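Local coordinates for DUF3829 family protein (Bacteroides vulgatus, PDB 4YJW), which is of unknown function but is all-helical and probably exported to the cell envelope as a lipoprotein, at residues 17-22 with 150-155; 53-58 with 101-106; 107-112 with 120-125. All coordinates share one frame; numbering follows the deposited sequence. Where two conformers were deposited one is given.

How the contacts relate
The chain folds into an elongated all-helical bundle, and the three contacts mark its two ends. Contact 1 ties helix 10-32 to helix 121-159 near both chain termini, and contacts 2 and 3 lie within the loop it closes along the chain. They sit on the other side of the chain's centre, their centres about 37 Å and 44 Å from that of contact 1. Contacts 2 and 3 share helix 79-111, with centres about 10 Å apart, and touch directly: Leu-54 O lies 2.9 Å from Arg-107 NE, a probable hydrogen bond. Contacts 1 and 3 share helix 121-159.

Contact 1 (17-22 with 150-155); sequences EVMKYY and PIVEGA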
ATOM      1  N   GLU A  17      -1.987 -22.246  -7.274  1.00 20.48           N
ATOM      2  CA  GLU A  17      -1.486 -20.907  -7.603  1.00 19.04           C
ATOM      3  C   GLU A  17      -2.279 -19.866  -6.829  1.00 19.70           C
ATOM      4  O   GLU A  17      -1.702 -18.885  -6.374  1.00 16.90           O
ATOM      5  CB  GLU A  17      -1.524 -20.613  -9.121  1.00 20.76           C
ATOM      6  CG  GLU A  17      -0.587 -21.497  -9.946  1.00 24.16           C
ATOM      7  CD  GLU A  17       0.869 -21.465  -9.507  1.00 29.53           C
ATOM      8  OE1 GLU A  17       1.443 -20.355  -9.406  1.00 24.52           O
ATOM      9  OE2 GLU A  17       1.410 -22.550  -9.195  1.00 26.89           O
ATOM     10  N   VAL A  18      -3.602 -20.066  -6.665  1.00 18.94           N
ATOM     11  CA  VAL A  18      -4.406 -19.132  -5.859  1.00 18.12           C
ATOM     12  C   VAL A  18      -3.840 -19.090  -4.426  1.00 20.23           C
ATOM     13  O   VAL A  18      -3.658 -18.002  -3.879  1.00 17.55           O
ATOM     14  CB  VAL A  18      -5.916 -19.513  -5.873  1.00 22.59           C
ATOM     15  CG1 VAL A  18      -6.712 -18.687  -4.854  1.00 22.82           C
ATOM     16  CG2 VAL A  18      -6.502 -19.338  -7.274  1.00 23.71           C
HETATM   17  N   MSE A  19      -3.513 -20.263  -3.841  1.00 18.62           N
HETATM   18  CA  MSE A  19      -2.953 -20.320  -2.476  1.00 18.58           C
HETATM   19  C   MSE A  19      -1.608 -19.570  -2.389  1.00 22.17           C
HETATM   20  O   MSE A  19      -1.354 -18.871  -1.406  1.00 22.04           O
HETATM   21  CB  MSE A  19      -2.781 -21.783  -2.001  1.00 20.32           C
HETATM   22  CG  MSE A  19      -4.099 -22.555  -1.875  1.00 27.05           C
HETATM   23 SE   MSE A  19      -5.516 -21.576  -0.939  0.75 34.63          SE
HETATM   24  CE  MSE A  19      -4.651 -21.263   0.770  1.00 30.31           C
ATOM     25  N   LYS A  20      -0.767 -19.692  -3.426  1.00 18.94           N
ATOM     26  CA  LYS A  20       0.539 -19.005  -3.473  1.00 16.71           C
ATOM     27  C   LYS A  20       0.307 -17.500  -3.505  1.00 18.57           C
ATOM     28  O   LYS A  20       0.946 -16.762  -2.750  1.00 15.75           O
ATOM     29  CB  LYS A  20       1.385 -19.457  -4.667  1.00 18.66           C
ATOM     30  CG  LYS A  20       1.788 -20.944  -4.625  1.00 20.91           C
ATOM     31  CD  LYS A  20       2.590 -21.332  -5.892  1.00 18.46           C
ATOM     32  CE  LYS A  20       2.806 -22.828  -5.952  1.00 21.99           C
ATOM     33  NZ  LYS A  20       3.385 -23.253  -7.266  1.00 23.23           N
ATOM     34  N   TYR A  21      -0.638 -17.056  -4.355  1.00 14.90           N
ATOM     35  CA  TYR A  21      -0.989 -15.643  -4.498  1.00 13.52           C
ATOM     36  C   TYR A  21      -1.524 -15.086  -3.177  1.00 17.04           C
ATOM     37  O   TYR A  21      -1.121 -14.001  -2.753  1.00 15.71           O
ATOM     38  CB  TYR A  21      -2.012 -15.458  -5.633  1.00 14.35           C
ATOM     39  CG  TYR A  21      -2.215 -14.003  -6.011  1.00 14.83           C
ATOM     40  CD1 TYR A  21      -3.118 -13.200  -5.310  1.00 16.14           C
ATOM     41  CD2 TYR A  21      -1.567 -13.449  -7.112  1.00 14.63           C
ATOM     42  CE1 TYR A  21      -3.316 -11.864  -5.652  1.00 16.81           C
ATOM     43  CE2 TYR A  21      -1.774 -12.115  -7.476  1.00 15.54           C
ATOM     44  CZ  TYR A  21      -2.651 -11.329  -6.741  1.00 18.19           C
ATOM     45  OH  TYR A  21      -2.881 -10.012  -7.066  1.00 19.41           O
ATOM     46  N   TYR A  22      -2.395 -15.855  -2.497  1.00 15.89           N
ATOM     47  CA  TYR A  22      -2.947 -15.418  -1.209  1.00 16.84           C
ATOM     48  C   TYR A  22      -1.851 -15.338  -0.138  1.00 18.82           C
ATOM     49  O   TYR A  22      -1.768 -14.337   0.577  1.00 18.14           O
ATOM     50  CB  TYR A  22      -4.052 -16.365  -0.760  1.00 18.97           C
ATOM     51  CG  TYR A  22      -4.633 -16.024   0.595  1.00 22.79           C
ATOM     52  CD1 TYR A  22      -5.271 -14.805   0.816  1.00 24.85           C
ATOM     53  CD2 TYR A  22      -4.624 -16.952   1.631  1.00 24.99           C
ATOM     54  CE1 TYR A  22      -5.846 -14.502   2.050  1.00 27.68           C
ATOM     55  CE2 TYR A  22      -5.226 -16.670   2.862  1.00 26.93           C
ATOM     56  CZ  TYR A  22      -5.804 -15.431   3.075  1.00 35.15           C
ATOM     57  OH  TYR A  22      -6.379 -15.141   4.292  1.00 42.03           O
ATOM     58  N   PRO A 150     -13.042 -15.192  -0.742  1.00 24.91           N
ATOM     59  CA  PRO A 150     -13.996 -16.179  -1.297  1.00 25.27           C
ATOM     60  C   PRO A 150     -13.356 -17.116  -2.339  1.00 28.83           C
ATOM     61  O   PRO A 150     -13.715 -18.292  -2.402  1.00 27.44           O
ATOM     62  CB  PRO A 150     -15.082 -15.310  -1.939  1.00 28.36           C
ATOM     63  CG  PRO A 150     -14.950 -13.952  -1.262  1.00 32.36           C
ATOM     64  CD  PRO A 150     -13.462 -13.814  -1.081  1.00 26.68           C
ATOM     65  N   ILE A 151     -12.385 -16.601  -3.140  1.00 24.27           N
ATOM     66  CA  ILE A 151     -11.644 -17.383  -4.152  1.00 23.68           C
ATOM     67  C   ILE A 151     -10.770 -18.437  -3.440  1.00 26.44           C
ATOM     68  O   ILE A 151     -10.665 -19.578  -3.904  1.00 27.41           O
ATOM     69  CB  ILE A 151     -10.769 -16.454  -5.068  1.00 25.58           C
ATOM     70  CG1 ILE A 151     -11.609 -15.342  -5.734  1.00 26.43           C
ATOM     71  CG2 ILE A 151     -10.006 -17.288  -6.141  1.00 25.27           C
ATOM     72  CD1 ILE A 151     -10.776 -14.209  -6.435  1.00 32.01           C
ATOM     73  N   VAL A 152     -10.143 -18.037  -2.317  1.00 22.59           N
ATOM     74  CA  VAL A 152      -9.294 -18.878  -1.471  1.00 21.72           C
ATOM     75  C   VAL A 152     -10.132 -20.049  -0.940  1.00 28.13           C
ATOM     76  O   VAL A 152      -9.662 -21.198  -0.966  1.00 27.57           O
ATOM     77  CB  VAL A 152      -8.618 -18.052  -0.354  1.00 25.85           C
ATOM     78  CG1 VAL A 152      -8.049 -18.951   0.751  1.00 26.89           C
ATOM     79  CG2 VAL A 152      -7.495 -17.213  -0.955  1.00 24.27           C
ATOM     80  N   GLU A 153     -11.383 -19.770  -0.505  1.00 25.82           N
ATOM     81  CA  GLU A 153     -12.300 -20.815  -0.035  0.50 26.92           C
ATOM     82  C   GLU A 153     -12.593 -21.782  -1.192  1.00 31.50           C
ATOM     83  O   GLU A 153     -12.625 -22.997  -0.995  1.00 31.92           O
ATOM     84  CB  GLU A 153     -13.592 -20.207   0.550  0.50 29.53           C
ATOM     85  CG  GLU A 153     -14.623 -21.217   1.058  0.50 37.55           C
ATOM     86  CD  GLU A 153     -14.149 -22.423   1.858  0.50 47.35           C
ATOM     87  OE1 GLU A 153     -13.282 -22.266   2.748  0.50 39.70           O
ATOM     88  OE2 GLU A 153     -14.686 -23.527   1.619  0.50 34.81           O
ATOM     89  N   GLY A 154     -12.747 -21.226  -2.400  1.00 28.54           N
ATOM     90  CA  GLY A 154     -12.989 -21.997  -3.617  1.00 28.83           C
ATOM     91  C   GLY A 154     -11.798 -22.892  -3.940  1.00 33.14           C
ATOM     92  O   GLY A 154     -11.971 -24.037  -4.375  1.00 33.02           O
ATOM     93  N   ALA A 155     -10.569 -22.387  -3.688  1.00 28.87           N
ATOM     94  CA  ALA A 155      -9.316 -23.117  -3.910  1.00 28.05           C
ATOM     95  C   ALA A 155      -9.181 -24.252  -2.891  1.00 34.58           C
ATOM     96  O   ALA A 155      -8.758 -25.356  -3.244  1.00 34.70           O
ATOM     97  CB  ALA A 155      -8.122 -22.167  -3.818  1.00 27.05           C
TER
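The first and last helices of the elongated bundle, 10-32 and 121-159, pack against each other here near the two ends of the chain. The short segments run roughly antiparallel, at 140° between their directions, with axes 9.4 Å apart at closest approach. The backbones come nearest at Val-18 and Val-152, whose CA atoms are 6.6 Å apart. No hydrogen bond crosses; everything between them is apolar.

Val-18 aims its CB at helix 121-159 and turns CG1 anti to its backbone N (chi1 170°), so this methyl reaches two residues one helical turn apart. Val-18 CG1 is 3.8 Å from Ile-151 CG2 and 3.9 Å from Ala-155 CB. Val-152 answers from the other helix with both methyls. Val-152 CG2 lies over one face of the Tyr-22 ring, a CH-pi contact 3.9 Å from the centroid and 28° off the ring normal. The methyl sits toward the root of the ring, since the ring atom closest to Val-152 CG2 is Tyr-22 CG at 3.5 Å. Val-152 CG1 sits near CD2 and CE2 of the same ring and also packs on Met-19, a selenomethionine whose chain bends at both chi2 and chi3. That curl lodges Met-19 SE against Val-152 CG1 at 4.0 Å and Ala-155 CB at 3.9 Å.

An alanine in place of Tyr-22 would remove the whole ring, and would probably leave Val-152 CG2 without its aromatic cover and loosen the join.

Tyr-22 also rests on Leu-148 and Thr-149, next to the kink where Pro-150 N makes no bond to the preceding turn. Tyr-21 points elsewhere, bonding Val-70 O through its hydroxyl and meeting Phe-77 edge-to-face. Ile-151 touches Phe-77 too, as well as Asp-81, which brings the start of helix 79-111 up beside the pair.

Contact 2 (53-58 with 101-106); sequences SLPVVS and ENYKTY
Pro-55 O takes the one hydrogen bond that joins the loop to the helix segment, donated by Tyr-103 OH at 2.7 Å. The hydroxyl comes in on a carbonyl lone pair, in the carbonyl plane, with a C=O...donor angle of 142°. The preceding carbonyl, Leu-54 O, is held by Arg-107 and, weakly, by Gln-111. Within the all-helical bundle this is where the irregular linker between helices 35-44 and 64-71 is laid along helix 79-111.

Tyr-103 sends its ring across to the loop with CG anti to the backbone N (chi1 177°). The acceptor sits at the ring's edge and in its plane, so Pro-55 O also comes within 3.2 Å of Tyr-103 CE2. The proline ring crosses the tyrosine side chain at about a right angle, placing Pro-55 CD 3.3 Å from Tyr-103 OH. Leu-54 CB lies 3.7 Å from Tyr-103 OH, so these two carbons flank the hydroxyl of this buried tyrosine. Farther along the loop, Val-57 CG2 packs against Tyr-103 CE2 at 3.9 Å.

Tyr-44 of helix 35-44 touches both Pro-55 and Tyr-103, closing the group from a third element. One turn on from Tyr-103, Tyr-106 directs its hydroxyl to Arg-127 of helix 121-159, while Tyr-106 CE2 meets Leu-54 CD1 at 4.1 Å.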
ATOM      1  N   SER A  53      12.463  18.588  15.052  1.00 16.60           N
ATOM      2  CA  SER A  53      12.107  17.271  15.603  1.00 17.23           C
ATOM      3  C   SER A  53      11.626  16.270  14.537  1.00 20.21           C
ATOM      4  O   SER A  53      11.439  15.101  14.875  1.00 19.90           O
ATOM      5  CB  SER A  53      11.007  17.425  16.652  1.00 19.14           C
ATOM      6  OG  SER A  53      11.523  18.143  17.761  1.00 24.94           O
ATOM      7  N   LEU A  54      11.399  16.711  13.279  1.00 13.83           N
ATOM      8  CA  LEU A  54      10.855  15.833  12.232  1.00 12.52           C
ATOM      9  C   LEU A  54      11.827  14.691  11.907  1.00 16.70           C
ATOM     10  O   LEU A  54      12.948  14.946  11.467  1.00 15.83           O
ATOM     11  CB  LEU A  54      10.502  16.621  10.950  1.00 11.55           C
ATOM     12  CG  LEU A  54       9.540  17.798  11.120  1.00 16.09           C
ATOM     13  CD1 LEU A  54       9.426  18.610   9.823  1.00 15.60           C
ATOM     14  CD2 LEU A  54       8.166  17.336  11.591  1.00 18.03           C
ATOM     15  N   PRO A  55      11.459  13.418  12.149  1.00 15.50           N
ATOM     16  CA  PRO A  55      12.425  12.349  11.884  1.00 15.21           C
ATOM     17  C   PRO A  55      12.344  11.815  10.459  1.00 17.60           C
ATOM     18  O   PRO A  55      11.337  11.994   9.783  1.00 15.68           O
ATOM     19  CB  PRO A  55      12.028  11.273  12.895  1.00 17.39           C
ATOM     20  CG  PRO A  55      10.536  11.419  13.023  1.00 21.24           C
ATOM     21  CD  PRO A  55      10.201  12.885  12.736  1.00 17.37           C
ATOM     22  N   VAL A  56      13.388  11.112  10.023  1.00 14.95           N
ATOM     23  CA  VAL A  56      13.349  10.443   8.716  1.00 14.75           C
ATOM     24  C   VAL A  56      12.448   9.210   8.885  1.00 17.03           C
ATOM     25  O   VAL A  56      12.586   8.473   9.869  1.00 15.54           O
ATOM     26  CB  VAL A  56      14.772  10.040   8.232  1.00 20.11           C
ATOM     27  CG1 VAL A  56      14.711   9.086   7.029  1.00 20.55           C
ATOM     28  CG2 VAL A  56      15.597  11.275   7.897  1.00 20.17           C
ATOM     29  N   VAL A  57      11.538   8.987   7.942  1.00 15.48           N
ATOM     30  CA  VAL A  57      10.676   7.789   7.960  1.00 13.80           C
ATOM     31  C   VAL A  57      10.798   7.171   6.578  1.00 18.21           C
ATOM     32  O   VAL A  57      10.224   7.697   5.638  1.00 16.35           O
ATOM     33  CB  VAL A  57       9.203   8.061   8.367  1.00 15.82           C
ATOM     34  CG1 VAL A  57       8.451   6.733   8.406  1.00 15.93           C
ATOM     35  CG2 VAL A  57       9.150   8.734   9.758  1.00 15.33           C
ATOM     36  N   SER A  58      11.556   6.088   6.465  1.00 16.90           N
ATOM     37  CA  SER A  58      11.823   5.438   5.176  0.60 17.19           C
ATOM     38  C   SER A  58      10.653   4.600   4.686  1.00 18.94           C
ATOM     39  O   SER A  58       9.947   3.989   5.488  1.00 16.78           O
ATOM     40  CB  SER A  58      13.065   4.556   5.282  0.60 20.86           C
ATOM     41  OG  SER A  58      14.187   5.301   5.722  0.60 29.94           O
ATOM     42  N   GLU A 101       7.180   9.526  -0.096  1.00 14.66           N
ATOM     43  CA  GLU A 101       7.927  10.589  -0.790  1.00 14.68           C
ATOM     44  C   GLU A 101       7.410  11.984  -0.381  1.00 16.33           C
ATOM     45  O   GLU A 101       8.217  12.908  -0.243  1.00 14.81           O
ATOM     46  CB  GLU A 101       7.867  10.428  -2.319  1.00 17.97           C
ATOM     47  CG  GLU A 101       8.796   9.314  -2.825  1.00 27.15           C
ATOM     48  CD  GLU A 101      10.290   9.488  -2.572  1.00 43.97           C
ATOM     49  OE1 GLU A 101      10.781  10.635  -2.639  1.00 26.07           O
ATOM     50  OE2 GLU A 101      10.979   8.469  -2.346  1.00 35.98           O
ATOM     51  N   ASN A 102       6.065  12.148  -0.239  1.00 13.44           N
ATOM     52  CA  ASN A 102       5.482  13.435   0.184  1.00 13.28           C
ATOM     53  C   ASN A 102       6.015  13.826   1.558  1.00 14.00           C
ATOM     54  O   ASN A 102       6.317  14.998   1.770  1.00 12.82           O
ATOM     55  CB  ASN A 102       3.947  13.379   0.224  1.00 15.20           C
ATOM     56  CG  ASN A 102       3.284  13.440  -1.121  1.00 18.79           C
ATOM     57  OD1 ASN A 102       3.892  13.819  -2.128  1.00 22.62           O
ATOM     58  ND2 ASN A 102       2.008  13.037  -1.176  1.00 19.77           N
ATOM     59  N   TYR A 103       6.129  12.859   2.483  1.00 10.91           N
ATOM     60  CA  TYR A 103       6.655  13.156   3.830  1.00 12.10           C
ATOM     61  C   TYR A 103       8.142  13.551   3.736  1.00 14.70           C
ATOM     62  O   TYR A 103       8.570  14.493   4.399  1.00 12.63           O
ATOM     63  CB  TYR A 103       6.471  11.988   4.810  1.00 13.05           C
ATOM     64  CG  TYR A 103       7.093  12.295   6.158  1.00 13.00           C
ATOM     65  CD1 TYR A 103       6.604  13.338   6.950  1.00 13.83           C
ATOM     66  CD2 TYR A 103       8.290  11.694   6.544  1.00 13.74           C
ATOM     67  CE1 TYR A 103       7.259  13.739   8.113  1.00 12.77           C
ATOM     68  CE2 TYR A 103       8.936  12.061   7.733  1.00 15.06           C
ATOM     69  CZ  TYR A 103       8.418  13.088   8.510  1.00 13.84           C
ATOM     70  OH  TYR A 103       9.065  13.479   9.658  1.00 15.48           O
ATOM     71  N   LYS A 104       8.920  12.853   2.907  1.00 12.24           N
ATOM     72  CA  LYS A 104      10.344  13.233   2.721  1.00 11.89           C
ATOM     73  C   LYS A 104      10.431  14.699   2.220  1.00 16.25           C
ATOM     74  O   LYS A 104      11.147  15.503   2.797  1.00 15.15           O
ATOM     75  CB  LYS A 104      11.029  12.259   1.745  1.00 15.22           C
ATOM     76  CG  LYS A 104      12.443  12.715   1.356  1.00 20.08           C
ATOM     77  CD  LYS A 104      13.141  11.674   0.455  1.00 23.69           C
ATOM     78  CE  LYS A 104      14.396  12.260  -0.140  1.00 28.57           C
ATOM     79  NZ  LYS A 104      15.109  11.258  -0.976  1.00 34.29           N
ATOM     80  N   THR A 105       9.665  15.044   1.181  1.00 14.90           N
ATOM     81  CA  THR A 105       9.604  16.408   0.627  1.00 14.57           C
ATOM     82  C   THR A 105       9.245  17.400   1.721  1.00 16.90           C
ATOM     83  O   THR A 105       9.910  18.424   1.867  1.00 15.77           O
ATOM     84  CB  THR A 105       8.586  16.465  -0.508  1.00 18.43           C
ATOM     85  OG1 THR A 105       9.027  15.566  -1.505  1.00 18.00           O
ATOM     86  CG2 THR A 105       8.461  17.859  -1.123  1.00 18.92           C
ATOM     87  N   TYR A 106       8.161  17.108   2.446  1.00 12.24           N
ATOM     88  CA  TYR A 106       7.666  17.942   3.537  1.00 11.60           C
ATOM     89  C   TYR A 106       8.772  18.203   4.554  1.00 13.62           C
ATOM     90  O   TYR A 106       8.997  19.349   4.905  1.00 12.77           O
ATOM     91  CB  TYR A 106       6.460  17.259   4.216  1.00 11.84           C
ATOM     92  CG  TYR A 106       5.933  18.027   5.411  1.00 12.94           C
ATOM     93  CD1 TYR A 106       4.944  19.003   5.261  1.00 15.67           C
ATOM     94  CD2 TYR A 106       6.373  17.736   6.701  1.00 13.45           C
ATOM     95  CE1 TYR A 106       4.440  19.696   6.362  1.00 15.11           C
ATOM     96  CE2 TYR A 106       5.886  18.436   7.809  1.00 13.62           C
ATOM     97  CZ  TYR A 106       4.912  19.404   7.633  1.00 15.70           C
ATOM     98  OH  TYR A 106       4.438  20.106   8.724  1.00 14.99           O
TER

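Contact 3 (107-112 with 120-125); sequences RLYMQD and NALADK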
ATOM      1  N   ARG A 107       9.423  17.142   5.065  1.00 11.98           N
ATOM      2  CA  ARG A 107      10.471  17.314   6.088  1.00 12.14           C
ATOM      3  C   ARG A 107      11.622  18.227   5.600  1.00 14.58           C
ATOM      4  O   ARG A 107      12.025  19.137   6.333  1.00 12.90           O
ATOM      5  CB  ARG A 107      11.014  15.952   6.519  1.00 10.79           C
ATOM      6  CG  ARG A 107      12.203  16.056   7.495  1.00 13.93           C
ATOM      7  CD  ARG A 107      12.646  14.672   7.953  1.00 15.07           C
ATOM      8  NE  ARG A 107      13.889  14.756   8.727  1.00 14.24           N
ATOM      9  CZ  ARG A 107      15.103  14.790   8.185  1.00 24.35           C
ATOM     10  NH1 ARG A 107      15.252  14.746   6.864  1.00 16.99           N
ATOM     11  NH2 ARG A 107      16.176  14.871   8.957  1.00 14.91           N
ATOM     12  N   LEU A 108      12.092  18.037   4.368  1.00 14.58           N
ATOM     13  CA  LEU A 108      13.188  18.849   3.813  1.00 15.45           C
ATOM     14  C   LEU A 108      12.770  20.314   3.613  1.00 20.63           C
ATOM     15  O   LEU A 108      13.560  21.223   3.895  1.00 20.15           O
ATOM     16  CB  LEU A 108      13.674  18.239   2.493  1.00 16.17           C
ATOM     17  CG  LEU A 108      14.237  16.784   2.596  1.00 19.78           C
ATOM     18  CD1 LEU A 108      14.884  16.348   1.266  1.00 21.52           C
ATOM     19  CD2 LEU A 108      15.251  16.631   3.762  1.00 21.83           C
ATOM     20  N   TYR A 109      11.520  20.532   3.176  1.00 16.28           N
ATOM     21  CA  TYR A 109      10.933  21.856   2.932  1.00 16.11           C
ATOM     22  C   TYR A 109      10.706  22.594   4.266  1.00 18.32           C
ATOM     23  O   TYR A 109      10.854  23.818   4.312  1.00 18.52           O
ATOM     24  CB  TYR A 109       9.646  21.677   2.087  1.00 16.69           C
ATOM     25  CG  TYR A 109       8.535  22.691   2.276  1.00 16.73           C
ATOM     26  CD1 TYR A 109       7.548  22.496   3.242  1.00 17.76           C
ATOM     27  CD2 TYR A 109       8.347  23.723   1.361  1.00 17.60           C
ATOM     28  CE1 TYR A 109       6.472  23.373   3.367  1.00 17.77           C
ATOM     29  CE2 TYR A 109       7.290  24.624   1.493  1.00 17.53           C
ATOM     30  CZ  TYR A 109       6.341  24.429   2.485  1.00 21.87           C
ATOM     31  OH  TYR A 109       5.278  25.288   2.622  1.00 21.62           O
HETATM   32  N   MSE A 110      10.339  21.872   5.351  1.00 13.47           N
HETATM   33  CA  MSE A 110      10.192  22.534   6.656  1.00 12.14           C
HETATM   34  C   MSE A 110      11.588  22.882   7.230  1.00 18.35           C
HETATM   35  O   MSE A 110      11.812  24.004   7.700  1.00 17.59           O
HETATM   36  CB  MSE A 110       9.439  21.622   7.670  1.00 12.22           C
HETATM   37  CG  MSE A 110       7.970  21.351   7.318  1.00 15.36           C
HETATM   38 SE   MSE A 110       6.924  22.990   7.010  0.75 21.11          SE
HETATM   39  CE  MSE A 110       7.037  23.756   8.827  1.00 18.28           C
ATOM     40  N   GLN A 111      12.511  21.906   7.215  1.00 15.59           N
ATOM     41  CA  GLN A 111      13.832  22.069   7.842  1.00 17.19           C
ATOM     42  C   GLN A 111      14.767  23.034   7.108  1.00 23.89           C
ATOM     43  O   GLN A 111      15.692  23.546   7.746  1.00 25.26           O
ATOM     44  CB  GLN A 111      14.503  20.709   8.038  1.00 17.84           C
ATOM     45  CG  GLN A 111      13.770  19.939   9.152  1.00 18.00           C
ATOM     46  CD  GLN A 111      14.346  18.589   9.483  1.00 23.82           C
ATOM     47  OE1 GLN A 111      15.119  17.985   8.717  1.00 18.83           O
ATOM     48  NE2 GLN A 111      13.940  18.063  10.628  1.00 18.03           N
ATOM     49  N   ASP A 112      14.540  23.308   5.808  1.00 19.96           N
ATOM     50  CA  ASP A 112      15.414  24.257   5.104  1.00 21.13           C
ATOM     51  C   ASP A 112      14.726  25.633   5.026  1.00 27.73           C
ATOM     52  O   ASP A 112      15.188  26.518   4.296  1.00 29.66           O
ATOM     53  CB  ASP A 112      15.839  23.724   3.719  1.00 22.83           C
ATOM     54  CG  ASP A 112      14.767  23.719   2.644  1.00 32.41           C
ATOM     55  OD1 ASP A 112      13.654  24.232   2.909  1.00 28.82           O
ATOM     56  OD2 ASP A 112      15.017  23.143   1.556  1.00 39.91           O
ATOM     57  N   ASN A 120       3.576  28.388   4.001  1.00 26.02           N
ATOM     58  CA  ASN A 120       3.073  27.027   4.261  1.00 24.27           C
ATOM     59  C   ASN A 120       2.074  26.490   3.199  1.00 25.38           C
ATOM     60  O   ASN A 120       1.325  25.557   3.514  1.00 23.61           O
ATOM     61  CB  ASN A 120       2.431  26.950   5.661  1.00 24.36           C
ATOM     62  CG  ASN A 120       3.441  27.089   6.769  1.00 46.55           C
ATOM     63  OD1 ASN A 120       4.280  26.205   7.010  1.00 38.46           O
ATOM     64  ND2 ASN A 120       3.385  28.201   7.464  1.00 42.48           N
ATOM     65  N   ALA A 121       2.071  27.031   1.955  1.00 21.28           N
ATOM     66  CA  ALA A 121       1.153  26.549   0.908  1.00 22.53           C
ATOM     67  C   ALA A 121       1.439  25.084   0.567  1.00 23.49           C
ATOM     68  O   ALA A 121       0.509  24.273   0.507  1.00 22.68           O
ATOM     69  CB  ALA A 121       1.250  27.403  -0.340  1.00 24.94           C
ATOM     70  N   LEU A 122       2.724  24.730   0.381  1.00 18.48           N
ATOM     71  CA  LEU A 122       3.051  23.328   0.099  1.00 18.18           C
ATOM     72  C   LEU A 122       2.797  22.459   1.353  1.00 17.65           C
ATOM     73  O   LEU A 122       2.366  21.319   1.207  1.00 17.19           O
ATOM     74  CB  LEU A 122       4.504  23.173  -0.401  1.00 18.61           C
ATOM     75  CG  LEU A 122       4.922  21.732  -0.769  1.00 22.93           C
ATOM     76  CD1 LEU A 122       4.154  21.214  -1.989  1.00 24.46           C
ATOM     77  CD2 LEU A 122       6.404  21.624  -0.978  1.00 24.18           C
ATOM     78  N   ALA A 123       3.022  23.004   2.576  1.00 14.11           N
ATOM     79  CA  ALA A 123       2.761  22.245   3.814  1.00 13.99           C
ATOM     80  C   ALA A 123       1.296  21.807   3.857  1.00 16.75           C
ATOM     81  O   ALA A 123       1.037  20.630   4.082  1.00 15.90           O
ATOM     82  CB  ALA A 123       3.089  23.101   5.047  1.00 14.84           C
ATOM     83  N   ASP A 124       0.351  22.743   3.586  1.00 14.54           N
ATOM     84  CA  ASP A 124      -1.085  22.436   3.617  1.00 15.89           C
ATOM     85  C   ASP A 124      -1.486  21.510   2.471  1.00 19.08           C
ATOM     86  O   ASP A 124      -2.310  20.618   2.684  1.00 16.97           O
ATOM     87  CB  ASP A 124      -1.931  23.710   3.612  1.00 17.75           C
ATOM     88  CG  ASP A 124      -1.993  24.389   4.973  1.00 25.51           C
ATOM     89  OD1 ASP A 124      -1.727  23.702   6.014  1.00 22.58           O
ATOM     90  OD2 ASP A 124      -2.367  25.563   5.018  1.00 27.53           O
ATOM     91  N   LYS A 125      -0.888  21.689   1.267  1.00 17.56           N
ATOM     92  CA  LYS A 125      -1.187  20.794   0.130  1.00 18.62           C
ATOM     93  C   LYS A 125      -0.805  19.350   0.490  1.00 17.97           C
ATOM     94  O   LYS A 125      -1.562  18.408   0.228  1.00 17.64           O
ATOM     95  CB  LYS A 125      -0.409  21.270  -1.110  1.00 23.53           C
ATOM     96  CG  LYS A 125      -0.685  20.459  -2.375  1.00 33.18           C
ATOM     97  CD  LYS A 125      -0.012  21.108  -3.586  1.00 43.68           C
ATOM     98  CE  LYS A 125      -0.157  20.285  -4.853  1.00 52.86           C
ATOM     99  NZ  LYS A 125      -1.534  20.351  -5.408  1.00 60.09           N
TER
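Tyr-109 has CG broadly anti to the backbone N, though turned well short of the straight position (chi1 150°), and this swings its ring toward the beginning of helix 121-159. Leu-122 also holds CG anti to its backbone N, bringing its branched end back over that ring. Met-110, a selenomethionine, takes the other course: CG lies beside the backbone N, and bends at chi2 and chi3 curl the chain round to the same helix.

The tyrosine hydroxyl lands among first-turn backbone atoms. Ala-123 N donates to Tyr-109 OH over 3.2 Å, with an N-H...acceptor angle of 146°, so the bond is fairly long and bent. The same hydroxyl is hydrogen-bonded to Asp-118 OD1, its strongest polar partner, while the other oxygen of that carboxylate, OD2, accepts from Leu-122 N. Asn-120 occupies the N-cap position, but its side chain makes no capping bond; Tyr-109 and Asp-118 take up these first-turn N-H groups instead. The helix start would probably stabilise Asp-118 as a carboxylate.

This is the turn end of a helical hairpin: helices 79-111 and 121-159 run roughly antiparallel, with short-segment axes 10.5 Å apart and helix 114-117 in the connection. Tyr-115 of that connecting helix touches Tyr-109, Met-110 and Asn-120.

Leu-122 CD2 covers one face of the Tyr-109 ring in a CH-pi contact, 4.0 Å from the centroid and 21° off the normal. Lower on the same side chain, Leu-122 CB is 3.6 Å from Tyr-109 CZ. Ala-123 CB meets Tyr-109 CE1 at 3.8 Å and lies 4.3 Å from Met-110 SE. Beyond the selenium, Met-110 CE reaches Asn-120 OD1 at 4.1 Å, the two side chains crossing at about a right angle.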